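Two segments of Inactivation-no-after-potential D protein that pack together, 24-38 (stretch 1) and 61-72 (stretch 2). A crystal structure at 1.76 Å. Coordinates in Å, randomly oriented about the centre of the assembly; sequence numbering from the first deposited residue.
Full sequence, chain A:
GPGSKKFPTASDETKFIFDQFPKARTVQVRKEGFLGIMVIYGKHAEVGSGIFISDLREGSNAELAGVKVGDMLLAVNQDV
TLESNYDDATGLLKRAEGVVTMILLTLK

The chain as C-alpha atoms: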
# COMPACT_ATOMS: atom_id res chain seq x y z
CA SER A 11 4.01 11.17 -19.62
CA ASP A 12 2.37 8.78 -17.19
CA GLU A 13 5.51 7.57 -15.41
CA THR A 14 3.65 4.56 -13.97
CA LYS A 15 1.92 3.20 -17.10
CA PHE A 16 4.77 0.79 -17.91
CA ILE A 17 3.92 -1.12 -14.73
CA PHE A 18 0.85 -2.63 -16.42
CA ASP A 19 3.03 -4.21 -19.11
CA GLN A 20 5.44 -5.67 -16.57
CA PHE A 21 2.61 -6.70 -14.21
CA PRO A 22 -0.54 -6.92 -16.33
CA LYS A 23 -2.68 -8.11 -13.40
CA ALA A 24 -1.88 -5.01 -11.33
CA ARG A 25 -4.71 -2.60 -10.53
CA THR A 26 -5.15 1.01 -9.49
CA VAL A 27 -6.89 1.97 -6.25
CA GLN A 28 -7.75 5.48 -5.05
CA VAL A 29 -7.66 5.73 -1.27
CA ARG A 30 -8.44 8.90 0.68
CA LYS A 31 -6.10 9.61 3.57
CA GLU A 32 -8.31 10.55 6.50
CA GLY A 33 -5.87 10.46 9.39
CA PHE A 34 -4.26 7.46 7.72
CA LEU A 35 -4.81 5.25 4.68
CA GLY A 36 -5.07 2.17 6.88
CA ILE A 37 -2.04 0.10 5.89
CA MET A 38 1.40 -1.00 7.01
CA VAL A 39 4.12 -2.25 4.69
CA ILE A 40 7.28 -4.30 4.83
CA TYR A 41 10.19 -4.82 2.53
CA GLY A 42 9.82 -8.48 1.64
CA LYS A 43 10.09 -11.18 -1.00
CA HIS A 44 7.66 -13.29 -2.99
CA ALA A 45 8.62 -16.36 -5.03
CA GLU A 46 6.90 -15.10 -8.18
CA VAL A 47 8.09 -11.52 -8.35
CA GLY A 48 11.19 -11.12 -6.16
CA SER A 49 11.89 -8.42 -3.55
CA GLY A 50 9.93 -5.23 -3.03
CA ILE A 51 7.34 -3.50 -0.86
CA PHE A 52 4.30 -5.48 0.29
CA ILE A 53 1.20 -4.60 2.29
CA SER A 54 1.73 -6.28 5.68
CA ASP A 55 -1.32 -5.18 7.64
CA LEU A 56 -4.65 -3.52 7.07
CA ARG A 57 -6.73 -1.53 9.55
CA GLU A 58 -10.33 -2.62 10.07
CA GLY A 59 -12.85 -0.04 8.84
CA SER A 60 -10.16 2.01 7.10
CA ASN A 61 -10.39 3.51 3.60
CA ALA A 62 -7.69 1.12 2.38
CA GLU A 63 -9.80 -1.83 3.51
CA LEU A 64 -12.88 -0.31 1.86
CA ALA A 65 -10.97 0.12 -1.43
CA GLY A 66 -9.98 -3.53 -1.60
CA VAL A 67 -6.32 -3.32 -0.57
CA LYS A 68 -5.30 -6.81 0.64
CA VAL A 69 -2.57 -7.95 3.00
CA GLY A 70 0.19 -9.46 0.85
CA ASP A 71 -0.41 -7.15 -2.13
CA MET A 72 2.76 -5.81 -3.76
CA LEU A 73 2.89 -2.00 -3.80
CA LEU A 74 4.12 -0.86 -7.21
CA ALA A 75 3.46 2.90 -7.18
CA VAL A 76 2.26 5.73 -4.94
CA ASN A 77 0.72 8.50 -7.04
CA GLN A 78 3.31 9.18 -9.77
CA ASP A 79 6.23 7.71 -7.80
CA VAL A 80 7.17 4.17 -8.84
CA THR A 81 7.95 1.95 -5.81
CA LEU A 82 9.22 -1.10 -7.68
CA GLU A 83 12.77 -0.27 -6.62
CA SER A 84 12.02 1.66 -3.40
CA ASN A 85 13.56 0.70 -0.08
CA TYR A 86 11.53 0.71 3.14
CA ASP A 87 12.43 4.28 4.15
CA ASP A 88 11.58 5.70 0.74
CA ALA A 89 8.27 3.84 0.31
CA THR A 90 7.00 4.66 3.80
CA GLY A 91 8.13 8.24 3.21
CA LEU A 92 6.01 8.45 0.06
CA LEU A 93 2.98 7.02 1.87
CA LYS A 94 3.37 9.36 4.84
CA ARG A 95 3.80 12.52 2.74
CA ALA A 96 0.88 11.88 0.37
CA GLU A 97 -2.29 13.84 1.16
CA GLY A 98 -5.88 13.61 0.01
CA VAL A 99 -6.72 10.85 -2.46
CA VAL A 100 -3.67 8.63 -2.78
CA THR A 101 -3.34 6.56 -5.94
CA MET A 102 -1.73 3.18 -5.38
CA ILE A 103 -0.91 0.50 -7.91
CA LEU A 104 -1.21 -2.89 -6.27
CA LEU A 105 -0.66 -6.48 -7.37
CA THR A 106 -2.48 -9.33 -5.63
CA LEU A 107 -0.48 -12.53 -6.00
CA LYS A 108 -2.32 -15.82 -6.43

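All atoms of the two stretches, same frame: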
# COMPACT_ATOMS: atom_id res chain seq x y z
N ALA A 24 -1.86 -6.08 -12.34
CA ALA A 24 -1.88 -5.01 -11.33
C ALA A 24 -3.13 -4.15 -11.51
O ALA A 24 -3.74 -4.15 -12.59
CB ALA A 24 -0.62 -4.14 -11.43
N ARG A 25 -3.51 -3.43 -10.46
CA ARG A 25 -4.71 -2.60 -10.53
C ARG A 25 -4.45 -1.28 -9.83
O ARG A 25 -3.51 -1.14 -9.05
CB ARG A 25 -5.89 -3.32 -9.86
CG ARG A 25 -5.71 -3.50 -8.34
CD ARG A 25 -6.71 -4.49 -7.74
NE ARG A 25 -6.69 -4.45 -6.26
CZ ARG A 25 -5.82 -5.11 -5.52
NH1 ARG A 25 -4.89 -5.86 -6.11
NH2 ARG A 25 -5.87 -5.04 -4.18
N THR A 26 -5.28 -0.29 -10.12
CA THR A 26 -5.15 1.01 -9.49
C THR A 26 -6.25 1.21 -8.46
O THR A 26 -7.43 1.04 -8.78
CB THR A 26 -5.27 2.13 -10.55
OG1 THR A 26 -4.16 2.04 -11.46
CG2 THR A 26 -5.28 3.49 -9.90
N VAL A 27 -5.89 1.58 -7.23
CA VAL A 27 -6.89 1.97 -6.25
C VAL A 27 -6.71 3.44 -5.87
O VAL A 27 -5.61 3.98 -5.97
CB VAL A 27 -6.83 1.10 -4.97
CG1 VAL A 27 -7.04 -0.37 -5.33
CG2 VAL A 27 -5.50 1.30 -4.22
N GLN A 28 -7.79 4.07 -5.44
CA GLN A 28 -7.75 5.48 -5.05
C GLN A 28 -8.22 5.54 -3.60
O GLN A 28 -9.40 5.34 -3.32
CB GLN A 28 -8.72 6.29 -5.92
CG GLN A 28 -8.47 6.16 -7.43
CD GLN A 28 -7.20 6.87 -7.90
OE1 GLN A 28 -6.54 7.57 -7.13
NE2 GLN A 28 -6.86 6.69 -9.18
N VAL A 29 -7.31 5.83 -2.68
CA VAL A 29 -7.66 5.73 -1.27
C VAL A 29 -7.47 7.08 -0.58
O VAL A 29 -6.38 7.65 -0.59
CB VAL A 29 -6.78 4.69 -0.56
CG1 VAL A 29 -7.16 4.57 0.91
CG2 VAL A 29 -6.90 3.34 -1.27
N ARG A 30 -8.54 7.60 0.02
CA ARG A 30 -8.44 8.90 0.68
C ARG A 30 -7.79 8.78 2.04
O ARG A 30 -8.21 7.97 2.89
CB ARG A 30 -9.82 9.56 0.80
CG ARG A 30 -9.77 11.02 1.27
CD ARG A 30 -11.17 11.67 1.33
NE ARG A 30 -11.84 11.48 0.04
CZ ARG A 30 -11.76 12.33 -0.98
NH1 ARG A 30 -11.06 13.46 -0.87
NH2 ARG A 30 -12.38 12.04 -2.12
N LYS A 31 -6.76 9.59 2.27
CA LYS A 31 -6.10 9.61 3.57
C LYS A 31 -6.95 10.46 4.49
O LYS A 31 -7.08 11.67 4.29
CB LYS A 31 -4.69 10.19 3.48
CG LYS A 31 -3.97 10.15 4.83
CD LYS A 31 -2.56 10.70 4.72
CE LYS A 31 -1.58 9.63 4.27
NZ LYS A 31 -0.20 10.18 4.36
N GLU A 32 -7.57 9.82 5.48
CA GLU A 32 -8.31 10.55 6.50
C GLU A 32 -7.70 10.12 7.82
O GLU A 32 -8.09 9.11 8.41
CB GLU A 32 -9.81 10.23 6.40
CG GLU A 32 -10.38 10.50 4.99
CD GLU A 32 -11.88 10.25 4.88
OE1 GLU A 32 -12.35 9.16 5.28
OE2 GLU A 32 -12.59 11.16 4.39
N GLY A 33 -6.69 10.87 8.26
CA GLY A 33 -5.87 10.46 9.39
C GLY A 33 -4.77 9.52 8.92
O GLY A 33 -3.58 9.75 9.16
N PHE A 34 -5.18 8.47 8.21
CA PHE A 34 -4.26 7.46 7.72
C PHE A 34 -4.96 6.82 6.53
O PHE A 34 -6.18 7.02 6.34
CB PHE A 34 -4.06 6.41 8.81
CG PHE A 34 -5.34 6.05 9.51
CD1 PHE A 34 -6.27 5.20 8.91
CD2 PHE A 34 -5.64 6.61 10.75
CE1 PHE A 34 -7.48 4.90 9.53
CE2 PHE A 34 -6.85 6.32 11.38
CZ PHE A 34 -7.77 5.46 10.76
N LEU A 35 -4.21 6.05 5.74
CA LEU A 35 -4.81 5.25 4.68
C LEU A 35 -5.39 3.98 5.28
O LEU A 35 -6.52 3.57 4.96
CB LEU A 35 -3.77 4.89 3.61
CG LEU A 35 -3.15 6.09 2.89
CD1 LEU A 35 -1.90 5.65 2.11
CD2 LEU A 35 -4.17 6.72 1.95
N GLY A 36 -4.63 3.37 6.19
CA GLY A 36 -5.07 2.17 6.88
C GLY A 36 -4.20 0.97 6.57
O GLY A 36 -4.66 -0.16 6.66
N ILE A 37 -2.93 1.21 6.22
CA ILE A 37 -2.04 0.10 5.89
C ILE A 37 -0.72 0.17 6.63
O ILE A 37 -0.34 1.22 7.15
CB ILE A 37 -1.68 0.07 4.38
CG1 ILE A 37 -1.03 1.40 3.95
CG2 ILE A 37 -2.91 -0.23 3.51
CD1 ILE A 37 -0.44 1.37 2.52
N MET A 38 -0.02 -0.97 6.68
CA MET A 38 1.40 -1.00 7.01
C MET A 38 2.09 -1.76 5.89
O MET A 38 1.44 -2.54 5.17
CB MET A 38 1.63 -1.70 8.35
CG MET A 38 1.12 -0.91 9.52
SD MET A 38 1.14 -1.88 11.01
CE MET A 38 0.39 -0.69 12.11
N ASN A 61 -10.14 3.28 5.02
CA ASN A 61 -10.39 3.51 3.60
C ASN A 61 -9.62 2.54 2.71
O ASN A 61 -10.08 2.18 1.62
CB ASN A 61 -10.07 4.95 3.22
CG ASN A 61 -11.01 5.95 3.87
OD1 ASN A 61 -12.09 5.58 4.36
ND2 ASN A 61 -10.62 7.21 3.88
N ALA A 62 -8.43 2.11 3.16
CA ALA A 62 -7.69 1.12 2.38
C ALA A 62 -8.46 -0.19 2.35
O ALA A 62 -8.54 -0.84 1.30
CB ALA A 62 -6.29 0.91 2.94
N GLU A 63 -9.03 -0.59 3.48
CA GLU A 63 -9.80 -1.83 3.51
C GLU A 63 -11.02 -1.70 2.59
O GLU A 63 -11.33 -2.61 1.81
CB GLU A 63 -10.24 -2.17 4.94
CG GLU A 63 -10.95 -3.52 5.05
CD GLU A 63 -11.55 -3.77 6.41
OE1 GLU A 63 -11.33 -4.87 6.97
OE2 GLU A 63 -12.27 -2.88 6.92
N LEU A 64 -11.71 -0.56 2.69
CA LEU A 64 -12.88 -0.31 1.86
C LEU A 64 -12.59 -0.32 0.36
O LEU A 64 -13.47 -0.68 -0.43
CB LEU A 64 -13.55 1.01 2.26
CG LEU A 64 -14.22 0.93 3.64
CD1 LEU A 64 -14.60 2.30 4.16
CD2 LEU A 64 -15.44 0.02 3.56
N ALA A 65 -11.37 0.05 -0.02
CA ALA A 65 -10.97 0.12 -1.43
C ALA A 65 -10.46 -1.20 -1.98
O ALA A 65 -10.13 -1.31 -3.16
CB ALA A 65 -9.91 1.19 -1.63
N GLY A 66 -10.38 -2.22 -1.13
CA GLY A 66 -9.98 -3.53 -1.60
C GLY A 66 -8.48 -3.79 -1.57
O GLY A 66 -8.00 -4.71 -2.24
N VAL A 67 -7.73 -3.01 -0.80
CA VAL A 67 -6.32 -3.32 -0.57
C VAL A 67 -6.29 -4.61 0.25
O VAL A 67 -7.09 -4.76 1.18
CB VAL A 67 -5.62 -2.20 0.22
CG1 VAL A 67 -4.15 -2.54 0.50
CG2 VAL A 67 -5.76 -0.87 -0.53
N LYS A 68 -5.40 -5.55 -0.11
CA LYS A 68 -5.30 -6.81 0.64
C LYS A 68 -3.91 -6.97 1.23
O LYS A 68 -2.91 -6.56 0.62
CB LYS A 68 -5.57 -8.01 -0.27
CG LYS A 68 -6.90 -7.96 -0.99
CD LYS A 68 -8.05 -7.76 -0.02
CE LYS A 68 -9.38 -7.72 -0.78
NZ LYS A 68 -10.47 -7.11 0.03
N VAL A 69 -3.85 -7.57 2.42
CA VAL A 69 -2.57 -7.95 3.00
C VAL A 69 -1.87 -8.90 2.03
O VAL A 69 -2.49 -9.82 1.49
CB VAL A 69 -2.74 -8.63 4.38
CG1 VAL A 69 -1.41 -9.16 4.91
CG2 VAL A 69 -3.37 -7.66 5.38
N GLY A 70 -0.58 -8.65 1.79
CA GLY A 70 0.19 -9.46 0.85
C GLY A 70 0.32 -8.82 -0.53
O GLY A 70 1.16 -9.26 -1.32
N ASP A 71 -0.49 -7.81 -0.82
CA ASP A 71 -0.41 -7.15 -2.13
C ASP A 71 0.95 -6.49 -2.30
O ASP A 71 1.49 -5.93 -1.34
CB ASP A 71 -1.47 -6.05 -2.26
CG ASP A 71 -2.85 -6.58 -2.56
OD1 ASP A 71 -3.00 -7.80 -2.78
OD2 ASP A 71 -3.80 -5.75 -2.59
N MET A 72 1.51 -6.53 -3.51
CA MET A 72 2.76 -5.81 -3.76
C MET A 72 2.42 -4.37 -4.14
O MET A 72 1.53 -4.14 -4.96
CB MET A 72 3.54 -6.46 -4.90
CG MET A 72 4.97 -5.94 -5.08
SD MET A 72 5.75 -6.74 -6.51
CE MET A 72 7.43 -6.11 -6.33
O HOH W 1 -8.96 -3.06 -5.11
O HOH W 2 -8.86 5.35 6.48

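The two stretches bury 539 Å² between them, with polar contacts at both ends of a small aliphatic centre. At one end Arg25, with chi1 p and chi2 and chi3 both t, reaches out to stretch 2, and the edge of its guanidinium meets two acceptors. Arg25 NH2 forms a salt bridge with Asp71 OD2 (2.7 Å) and donates a second hydrogen bond to Gly66 O (2.9 Å). Water 1 accepts from Arg25 NE at 2.9 Å and donates to Ala65 O at 2.9 Å, while NH1 is satisfied elsewhere in the structure. Asp71 OD2 also accepts from Lys68 N at 3.0 Å, within the type II turn from Lys68 to Asp71, so one carboxylate oxygen accepts from both the arginine and the backbone of the turn.

At the other end Asn61, at the start of the short helix, spends both amide hydrogens on stretch 1. Asn61 ND2 donates to Arg30 O at 2.7 Å and to Glu32 OE1 at 3.0 Å, both nearly linear. The backbone joins here too: Ala62 N donates to Leu35 O at 3.0 Å, and water 2 accepts from Asn61 N (2.8 Å) and donates to Phe34 O (3.2 Å).

Between these ends Val27, Val29, Ile37, Ala62 and Val67 are buried, where aliphatic groups need no hydrogen-bond partner. Ala62 CB lies 3.6 Å from Ile37 CG2. An ideal CB on Gly36 would come within 3.7 Å of Ala62 CB, and the backbone angles of Gly36 themselves call for glycine. Val29 CG2 packs on Ala65 CB at 3.7 Å. Val67 CG1 meets Ile37 CG2 at 4.0 Å, and Val67 CG2 meets Val27 CG2 at 4.3 Å. Gly66, with positive phi, closes the helix in a Schellman motif, with Val67 N donating to Ala62 O (3.1 Å).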